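Local coordinates for protein SAHS4 (Ramazzottius varieornatus, PDB 5Z4G) that binds zinc ions and, as a secreted heat-soluble tardigrade protein with a fatty-acid-binding-protein-like fold, probably acts as a molecular shield during desiccation, at residues G33-E36 / N37-A40. Residues are numbered along the deposited sequence; the frame is centred on the assembly and turned at random.
Sequences GTPE and NWEA
Pro35 and Trp38 close a type II beta turn through a single backbone hydrogen bond, Trp38 N to Pro35 O (3.1 Å), bent to 139° at the hydrogen, with the donor well above the carbonyl plane. Asn37, at the third position of the turn, takes the positive phi (65°) that this turn type calls for and stands at the N-cap of helix 38-44, although its side chain caps nothing. Trp38 holds its indole alongside the Pro35 ring, with chi1 near trans (-173°). Pro35 CD sits 3.6 Å above one indole face, offset toward the rim, while Pro35 CG comes to 3.6 Å from Trp38 CE3. At the pyrrole side Thr34 crosses at about a right angle, its CB and CG2 both 4.0 Å from Trp38 CD1. Cutting Trp38 back to alanine would probably strip the indole from the Pro35 ring and the Thr34 methyl, opening a gap there. At the barrel surface, the turn ends the loop from strand 26-30 and starts the first of two helices, as in fatty-acid-binding proteins; Asn37 ND2 bonds to Thr151 O on strand 150-159, Pro35 and Trp38 both touch Phe145 of strand 140-147, and the Tyr55 ring meets the indole at about 60°.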
# COMPACT_ATOMS: atom_id res chain seq x y z
N GLY A 33 -14.43 -5.21 -6.27
CA GLY A 33 -15.02 -5.27 -4.94
C GLY A 33 -14.20 -4.56 -3.88
O GLY A 33 -13.17 -3.95 -4.18
N THR A 34 -14.67 -4.66 -2.65
CA THR A 34 -14.07 -4.00 -1.49
C THR A 34 -13.17 -4.98 -0.73
O THR A 34 -13.36 -6.19 -0.84
CB THR A 34 -15.15 -3.45 -0.54
OG1 THR A 34 -16.11 -4.47 -0.25
CG2 THR A 34 -15.84 -2.25 -1.16
N PRO A 35 -12.18 -4.46 0.03
CA PRO A 35 -11.32 -5.35 0.81
C PRO A 35 -12.11 -6.23 1.78
O PRO A 35 -13.20 -5.84 2.22
CB PRO A 35 -10.46 -4.36 1.61
CG PRO A 35 -10.35 -3.19 0.70
CD PRO A 35 -11.74 -3.06 0.13
N GLU A 36 -11.59 -7.42 2.05
CA GLU A 36 -12.12 -8.28 3.12
C GLU A 36 -12.12 -7.50 4.43
O GLU A 36 -11.13 -6.83 4.76
CB GLU A 36 -11.29 -9.55 3.25
CG GLU A 36 -12.00 -10.82 2.82
CD GLU A 36 -11.37 -12.09 3.39
OE1 GLU A 36 -11.25 -13.08 2.64
OE2 GLU A 36 -10.98 -12.09 4.58
N ASN A 37 -13.24 -7.58 5.15
CA ASN A 37 -13.44 -6.88 6.43
C ASN A 37 -13.44 -5.34 6.33
O ASN A 37 -13.22 -4.64 7.32
CB ASN A 37 -12.42 -7.39 7.47
CG ASN A 37 -12.95 -7.30 8.89
OD1 ASN A 37 -14.14 -7.48 9.15
ND2 ASN A 37 -12.04 -7.05 9.83
N TRP A 38 -13.70 -4.81 5.13
CA TRP A 38 -13.70 -3.37 4.87
C TRP A 38 -14.62 -2.56 5.79
O TRP A 38 -14.20 -1.52 6.29
CB TRP A 38 -14.03 -3.07 3.41
CG TRP A 38 -13.90 -1.63 3.00
CD1 TRP A 38 -14.89 -0.83 2.50
CD2 TRP A 38 -12.71 -0.82 3.04
NE1 TRP A 38 -14.39 0.43 2.22
CE2 TRP A 38 -13.06 0.46 2.54
CE3 TRP A 38 -11.38 -1.05 3.45
CZ2 TRP A 38 -12.13 1.51 2.44
CZ3 TRP A 38 -10.46 0.00 3.35
CH2 TRP A 38 -10.84 1.27 2.84
N GLU A 39 -15.85 -3.04 5.99
CA GLU A 39 -16.83 -2.34 6.83
C GLU A 39 -16.28 -2.12 8.24
O GLU A 39 -16.31 -0.99 8.74
CB GLU A 39 -18.19 -3.05 6.88
CG GLU A 39 -19.33 -2.15 7.34
CD GLU A 39 -20.58 -2.89 7.78
OE1 GLU A 39 -21.68 -2.44 7.41
OE2 GLU A 39 -20.48 -3.91 8.50
N ALA A 40 -15.77 -3.19 8.85
CA ALA A 40 -15.18 -3.13 10.19
C ALA A 40 -13.94 -2.23 10.26
O ALA A 40 -13.77 -1.50 11.24
CB ALA A 40 -14.85 -4.53 10.70